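Local coordinates for putative peptidyl-arginine deiminase family protein (PDB 6B10), which probably hydrolyses agmatine to N-carbamoylputrescine and ammonia, a step toward putrescine in polyamine biosynthesis, at residues W16-Y21 with F275-L280; S25-K30 with E39-Y44; I149-E154 with E184-K189; G267-N272 with P283-K288. All blocks are in the same frame, centred on the assembly; numbering follows the deposited sequence.

Contact 1: residues W16-Y21 with F275-L280; sequences WSEQEY and FINNAL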
loop_
_atom_site.group_PDB
_atom_site.type_symbol
_atom_site.label_atom_id
_atom_site.label_comp_id
_atom_site.label_asym_id
_atom_site.label_seq_id
_atom_site.Cartn_x
_atom_site.Cartn_y
_atom_site.Cartn_z
ATOM N N TRP A 16 -10.506 -1.871 1.314
ATOM C CA TRP A 16 -11.401 -2.465 2.308
ATOM C C TRP A 16 -12.350 -3.552 1.773
ATOM O O TRP A 16 -13.090 -4.151 2.547
ATOM C CB TRP A 16 -12.189 -1.379 3.048
ATOM C CG TRP A 16 -13.067 -0.542 2.178
ATOM C CD1 TRP A 16 -14.316 -0.855 1.733
ATOM C CD2 TRP A 16 -12.767 0.759 1.665
ATOM N NE1 TRP A 16 -14.811 0.171 0.967
ATOM C CE2 TRP A 16 -13.880 1.175 0.913
ATOM C CE3 TRP A 16 -11.658 1.610 1.764
ATOM C CZ2 TRP A 16 -13.919 2.410 0.258
ATOM C CZ3 TRP A 16 -11.700 2.832 1.125
ATOM C CH2 TRP A 16 -12.821 3.222 0.379
ATOM N N SER A 17 -12.334 -3.812 0.467
ATOM C CA SER A 17 -13.077 -4.948 -0.090
ATOM C C SER A 17 -12.471 -6.260 0.413
ATOM O O SER A 17 -11.284 -6.313 0.780
ATOM C CB SER A 17 -13.057 -4.939 -1.616
ATOM O OG SER A 17 -13.652 -3.767 -2.121
ATOM N N GLU A 18 -13.297 -7.304 0.430
ATOM C CA GLU A 18 -12.915 -8.592 0.998
ATOM C C GLU A 18 -11.721 -9.184 0.256
ATOM O O GLU A 18 -11.629 -9.097 -0.968
ATOM C CB GLU A 18 -14.101 -9.568 0.968
ATOM C CG GLU A 18 -13.882 -10.821 1.807
ATOM C CD GLU A 18 -15.147 -11.658 1.976
ATOM O OE1 GLU A 18 -16.035 -11.595 1.103
ATOM O OE2 GLU A 18 -15.249 -12.393 2.982
ATOM N N GLN A 19 -10.819 -9.795 1.011
ATOM C CA GLN A 19 -9.566 -10.292 0.477
ATOM C C GLN A 19 -9.362 -11.774 0.766
ATOM O O GLN A 19 -9.973 -12.335 1.677
ATOM C CB GLN A 19 -8.400 -9.502 1.088
ATOM C CG GLN A 19 -8.395 -8.014 0.762
ATOM C CD GLN A 19 -7.460 -7.226 1.671
ATOM O OE1 GLN A 19 -6.354 -7.679 1.984
ATOM N NE2 GLN A 19 -7.902 -6.045 2.108
ATOM N N GLU A 20 -8.494 -12.388 -0.037
ATOM C CA GLU A 20 -8.119 -13.785 0.143
ATOM C C GLU A 20 -6.749 -13.868 0.821
ATOM O O GLU A 20 -6.558 -14.660 1.739
ATOM C CB GLU A 20 -8.106 -14.513 -1.206
ATOM C CG GLU A 20 -8.093 -16.033 -1.101
ATOM C CD GLU A 20 -9.433 -16.610 -0.685
ATOM O OE1 GLU A 20 -10.430 -16.377 -1.395
ATOM O OE2 GLU A 20 -9.484 -17.313 0.344
ATOM N N TYR A 21 -5.803 -13.041 0.376
ATOM C CA TYR A 21 -4.455 -13.021 0.943
ATOM C C TYR A 21 -3.940 -11.610 1.182
ATOM O O TYR A 21 -4.278 -10.684 0.442
ATOM C CB TYR A 21 -3.465 -13.665 -0.022
ATOM C CG TYR A 21 -3.553 -15.170 -0.172
ATOM C CD1 TYR A 21 -2.910 -16.017 0.723
ATOM C CD2 TYR A 21 -4.241 -15.743 -1.238
ATOM C CE1 TYR A 21 -2.962 -17.389 0.572
ATOM C CE2 TYR A 21 -4.307 -17.118 -1.394
ATOM C CZ TYR A 21 -3.664 -17.934 -0.490
ATOM O OH TYR A 21 -3.726 -19.300 -0.648
ATOM N N PHE A 275 -5.668 -2.040 4.986
ATOM C CA PHE A 275 -6.943 -2.691 5.250
ATOM C C PHE A 275 -6.812 -4.185 4.995
ATOM O O PHE A 275 -6.162 -4.606 4.029
ATOM C CB PHE A 275 -8.045 -2.146 4.355
ATOM C CG PHE A 275 -8.643 -0.847 4.822
ATOM C CD1 PHE A 275 -9.589 -0.830 5.840
ATOM C CD2 PHE A 275 -8.302 0.352 4.203
ATOM C CE1 PHE A 275 -10.162 0.364 6.250
ATOM C CE2 PHE A 275 -8.874 1.549 4.607
ATOM C CZ PHE A 275 -9.804 1.553 5.632
ATOM N N ILE A 276 -7.424 -4.965 5.881
ATOM C CA ILE A 276 -7.586 -6.403 5.720
ATOM C C ILE A 276 -8.986 -6.735 6.192
ATOM O O ILE A 276 -9.709 -5.855 6.665
ATOM C CB ILE A 276 -6.538 -7.192 6.520
ATOM C CG1 ILE A 276 -6.594 -6.811 8.006
ATOM C CG2 ILE A 276 -5.146 -6.938 5.947
ATOM C CD1 ILE A 276 -5.849 -7.763 8.915
ATOM N N ASN A 277 -9.384 -7.993 6.074
ATOM C CA ASN A 277 -10.749 -8.359 6.443
ATOM C C ASN A 277 -11.042 -8.019 7.904
ATOM O O ASN A 277 -10.359 -8.506 8.810
ATOM C CB ASN A 277 -10.990 -9.838 6.176
ATOM C CG ASN A 277 -10.923 -10.173 4.703
ATOM O OD1 ASN A 277 -10.969 -9.283 3.852
ATOM N ND2 ASN A 277 -10.801 -11.458 4.389
ATOM N N ASN A 278 -12.035 -7.153 8.112
ATOM C CA ASN A 278 -12.497 -6.762 9.444
ATOM C C ASN A 278 -11.493 -5.967 10.279
ATOM O O ASN A 278 -11.714 -5.750 11.464
ATOM C CB ASN A 278 -12.969 -7.989 10.240
ATOM C CG ASN A 278 -14.091 -8.722 9.551
ATOM O OD1 ASN A 278 -13.927 -9.856 9.108
ATOM N ND2 ASN A 278 -15.229 -8.063 9.425
ATOM N N ALA A 279 -10.419 -5.488 9.662
ATOM C CA ALA A 279 -9.420 -4.748 10.406
ATOM C C ALA A 279 -8.647 -3.757 9.560
ATOM O O ALA A 279 -8.584 -3.855 8.332
ATOM C CB ALA A 279 -8.462 -5.712 11.092
ATOM N N LEU A 280 -8.080 -2.782 10.260
ATOM C CA LEU A 280 -7.191 -1.795 9.686
ATOM C C LEU A 280 -5.922 -1.805 10.521
ATOM O O LEU A 280 -5.950 -1.502 11.709
ATOM C CB LEU A 280 -7.835 -0.408 9.721
ATOM C CG LEU A 280 -6.924 0.741 9.271
ATOM C CD1 LEU A 280 -6.475 0.565 7.830
ATOM C CD2 LEU A 280 -7.622 2.075 9.454
HETATM O O HOH W 1 -11.285 -4.085 5.354
HETATM O O HOH W 2 -11.386 -6.379 3.540
#

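Contact 2: residues S25-K30 with E39-Y44; sequences SLPHEK and EILQSY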
loop_
_atom_site.group_PDB
_atom_site.type_symbol
_atom_site.label_atom_id
_atom_site.label_comp_id
_atom_site.label_asym_id
_atom_site.label_seq_id
_atom_site.Cartn_x
_atom_site.Cartn_y
_atom_site.Cartn_z
ATOM N N SER A 25 6.955 -10.023 0.995
ATOM C CA SER A 25 8.245 -10.567 0.603
ATOM C C SER A 25 9.215 -10.431 1.772
ATOM O O SER A 25 9.659 -9.331 2.093
ATOM C CB SER A 25 8.774 -9.825 -0.618
ATOM O OG SER A 25 10.046 -10.317 -0.994
ATOM N N LEU A 26 9.541 -11.556 2.405
ATOM C CA LEU A 26 10.406 -11.563 3.585
ATOM C C LEU A 26 11.777 -10.924 3.351
ATOM O O LEU A 26 12.356 -11.063 2.270
ATOM C CB LEU A 26 10.606 -12.988 4.102
ATOM C CG LEU A 26 9.391 -13.663 4.733
ATOM C CD1 LEU A 26 9.748 -15.084 5.133
ATOM C CD2 LEU A 26 8.873 -12.894 5.942
ATOM N N PRO A 27 12.287 -10.196 4.362
ATOM C CA PRO A 27 13.689 -9.793 4.329
ATOM C C PRO A 27 14.576 -11.003 4.580
ATOM O O PRO A 27 14.227 -11.860 5.386
ATOM C CB PRO A 27 13.809 -8.791 5.487
ATOM C CG PRO A 27 12.414 -8.444 5.876
ATOM C CD PRO A 27 11.588 -9.641 5.532
ATOM N N HIS A 28 15.696 -11.079 3.874
ATOM C CA HIS A 28 16.656 -12.164 4.069
ATOM C C HIS A 28 18.075 -11.621 4.105
ATOM O O HIS A 28 18.329 -10.489 3.679
ATOM C CB HIS A 28 16.512 -13.238 2.979
ATOM C CG HIS A 28 16.427 -12.693 1.585
ATOM N ND1 HIS A 28 17.488 -12.079 0.954
ATOM C CD2 HIS A 28 15.407 -12.687 0.693
ATOM C CE1 HIS A 28 17.124 -11.710 -0.260
ATOM N NE2 HIS A 28 15.865 -12.068 -0.444
ATOM N N GLU A 29 18.993 -12.441 4.613
ATOM C CA GLU A 29 20.407 -12.082 4.710
ATOM C C GLU A 29 21.062 -12.065 3.332
ATOM O O GLU A 29 21.853 -12.944 3.001
ATOM C CB GLU A 29 21.144 -13.067 5.624
ATOM N N LYS A 30 20.720 -11.051 2.540
ATOM C CA LYS A 30 21.225 -10.895 1.172
ATOM C C LYS A 30 20.911 -9.497 0.639
ATOM O O LYS A 30 21.765 -8.853 0.033
ATOM C CB LYS A 30 20.628 -11.951 0.240
ATOM N N GLU A 39 15.983 -7.844 13.840
ATOM C CA GLU A 39 15.129 -6.712 14.183
ATOM C C GLU A 39 13.888 -6.664 13.291
ATOM O O GLU A 39 12.768 -6.746 13.786
ATOM C CB GLU A 39 15.911 -5.400 14.066
ATOM N N ILE A 40 14.095 -6.547 11.982
ATOM C CA ILE A 40 12.976 -6.461 11.035
ATOM C C ILE A 40 12.148 -7.751 10.998
ATOM O O ILE A 40 10.918 -7.702 10.933
ATOM C CB ILE A 40 13.444 -6.052 9.613
ATOM C CG1 ILE A 40 12.251 -5.709 8.710
ATOM C CG2 ILE A 40 14.288 -7.141 8.961
ATOM C CD1 ILE A 40 11.484 -4.467 9.120
ATOM N N LEU A 41 12.816 -8.900 11.066
ATOM C CA LEU A 41 12.109 -10.179 11.086
ATOM C C LEU A 41 11.170 -10.282 12.282
ATOM O O LEU A 41 10.082 -10.841 12.174
ATOM C CB LEU A 41 13.084 -11.369 11.062
ATOM C CG LEU A 41 13.462 -11.970 9.696
ATOM C CD1 LEU A 41 12.231 -12.304 8.862
ATOM C CD2 LEU A 41 14.381 -11.061 8.903
ATOM N N GLN A 42 11.582 -9.733 13.418
ATOM C CA GLN A 42 10.721 -9.713 14.593
ATOM C C GLN A 42 9.495 -8.816 14.366
ATOM O O GLN A 42 8.382 -9.154 14.784
ATOM C CB GLN A 42 11.501 -9.256 15.830
ATOM C CG GLN A 42 10.674 -9.250 17.103
ATOM C CD GLN A 42 9.907 -10.547 17.289
ATOM O OE1 GLN A 42 10.498 -11.630 17.291
ATOM N NE2 GLN A 42 8.585 -10.448 17.431
ATOM N N SER A 43 9.713 -7.676 13.713
ATOM C CA SER A 43 8.620 -6.797 13.300
ATOM C C SER A 43 7.647 -7.528 12.370
ATOM O O SER A 43 6.431 -7.503 12.590
ATOM C CB SER A 43 9.170 -5.555 12.601
ATOM O OG SER A 43 10.117 -4.889 13.418
ATOM N N TYR A 44 8.194 -8.182 11.343
ATOM C CA TYR A 44 7.399 -9.006 10.419
ATOM C C TYR A 44 6.571 -10.047 11.142
ATOM O O TYR A 44 5.383 -10.190 10.870
ATOM C CB TYR A 44 8.293 -9.710 9.399
ATOM C CG TYR A 44 8.418 -8.971 8.098
ATOM C CD1 TYR A 44 9.283 -7.903 7.975
ATOM C CD2 TYR A 44 7.659 -9.335 6.994
ATOM C CE1 TYR A 44 9.402 -7.210 6.785
ATOM C CE2 TYR A 44 7.768 -8.651 5.799
ATOM C CZ TYR A 44 8.643 -7.590 5.700
ATOM O OH TYR A 44 8.763 -6.898 4.522
#

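Contact 3: residues I149-E154 with E184-K189; sequences IDFNGE and EIFGLK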
loop_
_atom_site.group_PDB
_atom_site.type_symbol
_atom_site.label_atom_id
_atom_site.label_comp_id
_atom_site.label_asym_id
_atom_site.label_seq_id
_atom_site.Cartn_x
_atom_site.Cartn_y
_atom_site.Cartn_z
ATOM N N ILE A 149 -0.957 4.957 -6.120
ATOM C CA ILE A 149 -2.391 5.134 -6.395
ATOM C C ILE A 149 -3.253 4.644 -5.225
ATOM O O ILE A 149 -2.843 3.762 -4.481
ATOM C CB ILE A 149 -2.823 4.392 -7.684
ATOM C CG1 ILE A 149 -2.363 2.928 -7.647
ATOM C CG2 ILE A 149 -2.254 5.103 -8.905
ATOM C CD1 ILE A 149 -2.865 2.074 -8.791
ATOM N N ASP A 150 -4.442 5.228 -5.082
ATOM C CA ASP A 150 -5.374 4.881 -4.005
ATOM C C ASP A 150 -6.819 5.058 -4.519
ATOM O O ASP A 150 -7.137 6.085 -5.114
ATOM C CB ASP A 150 -5.094 5.785 -2.800
ATOM C CG ASP A 150 -5.771 5.313 -1.534
ATOM O OD1 ASP A 150 -5.211 4.445 -0.841
ATOM O OD2 ASP A 150 -6.857 5.837 -1.210
ATOM N N PHE A 151 -7.679 4.063 -4.296
ATOM C CA PHE A 151 -9.038 4.053 -4.864
ATOM C C PHE A 151 -10.130 4.128 -3.802
ATOM O O PHE A 151 -9.982 3.570 -2.715
ATOM C CB PHE A 151 -9.260 2.781 -5.661
ATOM C CG PHE A 151 -8.310 2.606 -6.801
ATOM C CD1 PHE A 151 -8.501 3.296 -7.983
ATOM C CD2 PHE A 151 -7.230 1.745 -6.693
ATOM C CE1 PHE A 151 -7.637 3.132 -9.042
ATOM C CE2 PHE A 151 -6.354 1.581 -7.749
ATOM C CZ PHE A 151 -6.562 2.275 -8.928
ATOM N N ASN A 152 -11.235 4.791 -4.127
ATOM C CA ASN A 152 -12.378 4.830 -3.228
ATOM C C ASN A 152 -13.437 3.798 -3.595
ATOM O O ASN A 152 -14.407 3.633 -2.867
ATOM C CB ASN A 152 -12.971 6.247 -3.129
ATOM C CG ASN A 152 -13.900 6.599 -4.281
ATOM O OD1 ASN A 152 -13.797 6.057 -5.384
ATOM N ND2 ASN A 152 -14.814 7.531 -4.023
ATOM N N GLY A 153 -13.237 3.105 -4.716
ATOM C CA GLY A 153 -14.191 2.109 -5.211
ATOM C C GLY A 153 -15.459 2.656 -5.859
ATOM O O GLY A 153 -16.410 1.908 -6.073
ATOM N N GLU A 154 -15.483 3.948 -6.167
ATOM C CA GLU A 154 -16.622 4.573 -6.839
ATOM C C GLU A 154 -16.140 5.287 -8.103
ATOM O O GLU A 154 -16.790 6.210 -8.581
ATOM C CB GLU A 154 -17.318 5.581 -5.919
ATOM C CG GLU A 154 -17.801 5.015 -4.596
ATOM C CD GLU A 154 -18.913 3.991 -4.745
ATOM O OE1 GLU A 154 -19.820 4.194 -5.579
ATOM O OE2 GLU A 154 -18.883 2.978 -4.015
ATOM N N GLU A 184 -8.795 4.765 -18.294
ATOM C CA GLU A 184 -9.188 3.642 -19.136
ATOM C C GLU A 184 -8.793 2.310 -18.519
ATOM O O GLU A 184 -9.567 1.353 -18.559
ATOM C CB GLU A 184 -8.577 3.783 -20.532
ATOM C CG GLU A 184 -9.219 4.907 -21.325
ATOM C CD GLU A 184 -8.461 5.255 -22.581
ATOM O OE1 GLU A 184 -7.366 4.688 -22.805
ATOM O OE2 GLU A 184 -8.971 6.103 -23.345
ATOM N N ILE A 185 -7.597 2.264 -17.942
ATOM C CA ILE A 185 -7.088 1.057 -17.297
ATOM C C ILE A 185 -7.911 0.664 -16.068
ATOM O O ILE A 185 -8.168 -0.514 -15.840
ATOM C CB ILE A 185 -5.622 1.247 -16.860
ATOM C CG1 ILE A 185 -4.709 1.355 -18.085
ATOM C CG2 ILE A 185 -5.172 0.090 -15.982
ATOM C CD1 ILE A 185 -3.346 1.945 -17.794
ATOM N N PHE A 186 -8.306 1.650 -15.266
ATOM C CA PHE A 186 -8.988 1.369 -14.005
ATOM C C PHE A 186 -10.495 1.676 -14.033
ATOM O O PHE A 186 -11.164 1.595 -13.005
ATOM C CB PHE A 186 -8.289 2.132 -12.869
ATOM C CG PHE A 186 -6.947 1.570 -12.504
ATOM C CD1 PHE A 186 -6.850 0.363 -11.823
ATOM C CD2 PHE A 186 -5.778 2.246 -12.828
ATOM C CE1 PHE A 186 -5.615 -0.166 -11.485
ATOM C CE2 PHE A 186 -4.540 1.725 -12.490
ATOM C CZ PHE A 186 -4.458 0.516 -11.819
ATOM N N GLY A 187 -11.027 2.016 -15.205
ATOM C CA GLY A 187 -12.444 2.343 -15.341
ATOM C C GLY A 187 -12.881 3.515 -14.483
ATOM O O GLY A 187 -13.950 3.504 -13.885
ATOM N N LEU A 188 -12.053 4.541 -14.431
ATOM C CA LEU A 188 -12.275 5.653 -13.507
ATOM C C LEU A 188 -13.107 6.767 -14.129
ATOM O O LEU A 188 -13.068 6.970 -15.335
ATOM C CB LEU A 188 -10.928 6.216 -13.053
ATOM C CG LEU A 188 -9.979 5.202 -12.424
ATOM C CD1 LEU A 188 -8.580 5.777 -12.313
ATOM C CD2 LEU A 188 -10.496 4.780 -11.062
ATOM N N LYS A 189 -13.857 7.481 -13.295
ATOM C CA LYS A 189 -14.509 8.712 -13.720
ATOM C C LYS A 189 -13.714 9.952 -13.299
ATOM O O LYS A 189 -13.908 11.016 -13.868
ATOM C CB LYS A 189 -15.951 8.784 -13.206
ATOM C CG LYS A 189 -16.114 9.015 -11.711
ATOM C CD LYS A 189 -17.536 8.666 -11.296
ATOM C CE LYS A 189 -17.811 9.005 -9.841
ATOM N NZ LYS A 189 -19.027 8.295 -9.353
#

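Contact 4: residues G267-N272 with P283-K288; sequences GATYAN and PFYKDK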
loop_
_atom_site.group_PDB
_atom_site.type_symbol
_atom_site.label_atom_id
_atom_site.label_comp_id
_atom_site.label_asym_id
_atom_site.label_seq_id
_atom_site.Cartn_x
_atom_site.Cartn_y
_atom_site.Cartn_z
ATOM N N GLY A 267 11.000 8.755 7.594
ATOM C CA GLY A 267 9.720 9.211 7.062
ATOM C C GLY A 267 8.547 8.508 7.714
ATOM O O GLY A 267 7.832 7.743 7.065
ATOM N N ALA A 268 8.340 8.779 8.998
ATOM C CA ALA A 268 7.263 8.149 9.748
ATOM C C ALA A 268 5.936 8.779 9.344
ATOM O O ALA A 268 5.791 9.995 9.387
ATOM C CB ALA A 268 7.496 8.308 11.241
ATOM N N THR A 269 4.983 7.943 8.940
ATOM C CA THR A 269 3.680 8.404 8.474
ATOM C C THR A 269 2.593 7.407 8.864
ATOM O O THR A 269 2.787 6.192 8.760
ATOM C CB THR A 269 3.668 8.622 6.943
ATOM O OG1 THR A 269 2.327 8.865 6.493
ATOM C CG2 THR A 269 4.236 7.408 6.199
ATOM N N TYR A 270 1.455 7.926 9.316
ATOM C CA TYR A 270 0.338 7.079 9.718
ATOM C C TYR A 270 -0.553 6.702 8.540
ATOM O O TYR A 270 -1.432 5.839 8.669
ATOM C CB TYR A 270 -0.472 7.739 10.842
ATOM C CG TYR A 270 0.297 7.879 12.153
ATOM C CD1 TYR A 270 0.632 6.758 12.905
ATOM C CD2 TYR A 270 0.671 9.135 12.644
ATOM C CE1 TYR A 270 1.325 6.872 14.103
ATOM C CE2 TYR A 270 1.370 9.264 13.838
ATOM C CZ TYR A 270 1.697 8.134 14.568
ATOM O OH TYR A 270 2.388 8.266 15.761
ATOM N N ALA A 271 -0.321 7.325 7.384
ATOM C CA ALA A 271 -1.097 7.020 6.177
ATOM C C ALA A 271 -0.750 5.648 5.572
ATOM O O ALA A 271 -1.530 5.093 4.795
ATOM C CB ALA A 271 -0.916 8.120 5.135
ATOM N N ASN A 272 0.398 5.089 5.943
ATOM C CA ASN A 272 0.840 3.794 5.413
ATOM C C ASN A 272 0.215 2.603 6.161
ATOM O O ASN A 272 0.891 1.607 6.454
ATOM C CB ASN A 272 2.369 3.721 5.467
ATOM C CG ASN A 272 2.967 3.036 4.257
ATOM O OD1 ASN A 272 3.560 1.970 4.367
ATOM N ND2 ASN A 272 2.821 3.653 3.096
ATOM N N PRO A 283 0.431 1.783 11.390
ATOM C CA PRO A 283 1.774 1.847 11.948
ATOM C C PRO A 283 1.806 2.661 13.242
ATOM O O PRO A 283 1.187 3.727 13.319
ATOM C CB PRO A 283 2.594 2.534 10.847
ATOM C CG PRO A 283 1.612 3.256 9.996
ATOM C CD PRO A 283 0.280 2.594 10.169
ATOM N N PHE A 284 2.482 2.124 14.250
ATOM C CA PHE A 284 2.772 2.825 15.497
ATOM C C PHE A 284 4.268 3.129 15.507
ATOM O O PHE A 284 5.079 2.341 15.003
ATOM C CB PHE A 284 2.394 1.954 16.702
ATOM C CG PHE A 284 0.965 2.120 17.186
ATOM C CD1 PHE A 284 -0.023 2.719 16.399
ATOM C CD2 PHE A 284 0.605 1.644 18.443
ATOM C CE1 PHE A 284 -1.324 2.855 16.871
ATOM C CE2 PHE A 284 -0.696 1.772 18.916
ATOM C CZ PHE A 284 -1.663 2.376 18.130
ATOM N N TYR A 285 4.630 4.279 16.066
ATOM C CA TYR A 285 6.028 4.730 16.113
ATOM C C TYR A 285 6.495 5.076 17.538
ATOM O O TYR A 285 7.561 5.680 17.725
ATOM C CB TYR A 285 6.200 5.930 15.182
ATOM C CG TYR A 285 5.835 5.635 13.737
ATOM C CD1 TYR A 285 6.610 4.766 12.963
ATOM C CD2 TYR A 285 4.721 6.232 13.135
ATOM C CE1 TYR A 285 6.281 4.486 11.643
ATOM C CE2 TYR A 285 4.385 5.961 11.812
ATOM C CZ TYR A 285 5.170 5.094 11.066
ATOM O OH TYR A 285 4.847 4.824 9.745
ATOM N N LYS A 286 5.702 4.677 18.530
ATOM C CA LYS A 286 5.954 4.978 19.947
ATOM C C LYS A 286 5.972 6.489 20.212
ATOM O O LYS A 286 6.907 7.034 20.803
ATOM C CB LYS A 286 7.235 4.292 20.445
ATOM C CG LYS A 286 7.274 2.784 20.208
ATOM C CD LYS A 286 6.100 2.071 20.867
ATOM C CE LYS A 286 6.190 0.556 20.745
ATOM N NZ LYS A 286 7.404 -0.017 21.390
ATOM N N ASP A 287 4.901 7.132 19.766
ATOM C CA ASP A 287 4.689 8.564 19.902
ATOM C C ASP A 287 3.247 8.731 20.340
ATOM O O ASP A 287 2.410 7.888 20.031
ATOM C CB ASP A 287 4.937 9.247 18.550
ATOM C CG ASP A 287 4.720 10.750 18.586
ATOM O OD1 ASP A 287 3.553 11.204 18.609
ATOM O OD2 ASP A 287 5.720 11.484 18.549
ATOM N N LYS A 288 2.953 9.813 21.053
ATOM C CA LYS A 288 1.596 10.064 21.559
ATOM C C LYS A 288 0.540 10.082 20.453
ATOM O O LYS A 288 -0.639 9.841 20.715
ATOM C CB LYS A 288 1.533 11.374 22.357
ATOM C CG LYS A 288 1.846 12.631 21.563
ATOM C CD LYS A 288 1.588 13.879 22.398
ATOM C CE LYS A 288 2.116 15.132 21.720
ATOM N NZ LYS A 288 1.401 15.404 20.447
#

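Contact 1: residues W16-Y21 with F275-L280
Asn277 uses its side-chain amide as a neighbouring peptide group would, pairing with both backbone N and O of one residue, Gln19. Asn277 OD1 accepts from Gln19 N at 2.9 Å, in the carbonyl plane and on a lone pair, while Asn277 ND2 donates to Gln19 O at 3.0 Å. One bond of each polarity fixes the amide's rotation and which end is oxygen. Gln19 returns the grip: CG lies anti to the carbonyl carbon (chi1 -63°), and the extended chain beyond it brings NE2 to Phe275 O at 3.0 Å. That N-H points almost straight at its acceptor (173°) but reaches the oxygen from above the carbonyl plane. Gln19 OE1 is taken by Asn327 and Gln55, so this buried amide links three parts of the chain. One water lies 2.8 Å from Ser17 O and also reaches Asn277 OD1, though acceptors around it outnumber its protons. At the other end Trp16 and Phe275 run alongside each other in the same direction. Trp16 CB sits over one Phe275 face, 4.1 Å from the ring centroid, and Leu280 CD1 covers the opposite face. The indole turns its edge to that ring in a T-shaped pair, centroids 5.8 Å apart and planes at 72°. Residues 276-279 form a type II turn, the two-residue loop of a beta hairpin formed by strands 274-276 and 279-284, here docked on the start of strand 19-25; joining small separate sheets in this way is consistent with the alpha/beta propeller of guanidine-modifying enzymes.

Contact 2: residues S25-K30 with E39-Y44
Pro27 meets Tyr44 tip to tip, and this is where the packing is tight. Pro27 CD stands over one face of the phenol ring, 3.6 Å from its centroid and 17° off the normal, in a CH-pi contact. The neighbouring ring carbon, Pro27 CG, comes down at the rim, 3.4 Å from Tyr44 CE1. Ile40, one helical turn before Tyr44, closes in on the same proline: with CG1 anti to the backbone N (chi1 -169°), CG2 falls between N and the carbonyl carbon and reaches Pro27 CG at 3.8 Å. Phe314 meets the Tyr44 ring and Trp33 lies against Ile40, which extends the apolar patch around the proline. The segments belong to a beta-alpha-beta crossover: strand 19-25 runs out into this loop, the chain returns through helix 37-52, and strand 56-61 then lies parallel beside the first strand. Pro27 is thus a point where the outgoing loop leans on the first turns of the crossover helix. Packing thins out away from the proline ring. Leu26 CD2 approaches Tyr44 CD2 obliquely at 3.9 Å, and its distance to Leu41 CD1 widens to 4.5 Å. Leu41, partly exposed, lays CD2 against the backbone, 3.6 Å from Pro27 O, and is less close to the proline ring carbons. Farther out the loop bends through an inverse gamma turn centred on Glu29; Glu29, Lys30 and Glu39 are all partly exposed, and none of the three is modelled beyond CB, whereas the buried His28 makes a hydrogen bond from NE2 to Thr83 O.

Contact 3: residues I149-E154 with E184-K189
Phe151 and Phe186 carry the aromatic part of the contact, their side chains crossing at about a right angle. Phe151 CZ points at the centre of one Phe186 face, 3.5 Å above the plane; Ile185 CG2 lies over the opposite face, nearer the rim. The ring planes are inclined at 50°, an oblique pair with centroids 4.8 Å apart. Aliphatic groups fill in around them. Ile149 reaches tip to tip toward Phe186, CD1 to CZ at 3.8 Å, and Leu188 brings CD2 to the edge of the Phe151 ring, 3.9 Å from CE1. Met157 touches Ile149, Phe151 and Leu188. Polar contact is confined to the exposed end, where the extended Lys189 chain lets NZ make a weak hydrogen bond to Glu154 O at 3.2 Å; Glu154 OE1 stays 5.6 Å from that NZ. Within its own loop, Asn152 OD1 accepts from Glu154 N, an Asx turn, and also from Val156 N. Gly187 takes positive phi just where the chain leaves its helix. Helix 175-186 here packs its last turn on the hairpin of strands 149-151 and 156-160, and the chain continues into strand 190-194, parallel to 156-160: a beta hairpin extended by a beta-alpha-beta crossover.

Contact 4: residues G267-N272 with P283-K288
The rings of Tyr270 and Tyr285 pass in opposite directions, with Tyr270 OH carried beyond the Tyr285 ring toward its CB and Tyr285 OH ending about level with Tyr270 CG. Their planes meet at 54°, an oblique pair with centroids 5.3 Å apart. Tyr285 CE2 lies over a face of Tyr270, and the closest approach is Tyr270 CE1 to Tyr285 CD2 at 3.6 Å. Ala268 covers one face of Tyr285: its CB stands 3.7 Å from the ring centroid and only 2° off the normal, a CH-pi contact over the centre. Thr269 O lies instead at the edge of this ring, in its plane, and Tyr285 OH, placed out of the plane of that carbonyl, donates to it at 2.7 Å. The same hydroxyl also bonds Ser320 OG, which ties down the far end of the ring. Tyr270 has an oxygen at its own edge: Pro283 O sits in the ring plane, 3.1 Å from CD1. Tyr270 CG is anti to the carbonyl carbon (chi1 -66°), and the ring continues past Tyr285 until its OH meets Asp287 CB at 3.9 Å; that hydroxyl is hydrogen-bonded to Asp290 OD1. Pro283 CG rests 3.4 Å from Thr269 O. Behind it, Thr269 OG1 accepts from Ala271 N, an ST turn, and is also hydrogen-bonded to Thr210 O. The loop 267-272 lies against the end of strand 279-284, with strand 219-224 touching Thr269 and Ala271, while Asp287 caps Asn289 N where the chain enters helix 289-300, whose Asn289 and Ile293 pack on Tyr270.

In the fold
From the N terminus, residues 16-21 open contact 1, and strand 19-25 leads straight into contact 2, a short closure onto helix 37-52. Contact 3 follows, closing the loop from strand 149-151 to the end of helix 175-186. Contact 4 opens at 267-272 before 275-280 completes contact 1, and 283-288 then completes contact 4, so the two cross. Contact 1 spans 253 residues and encloses contacts 2 and 3. It touches contact 3 directly, Trp16 CZ2 being 3.4 Å from Asn152 O, and shares strand 279-284 with contact 4. Contacts 2 and 3, centres about 33 Å apart, lie on opposite sides of the chain's centre.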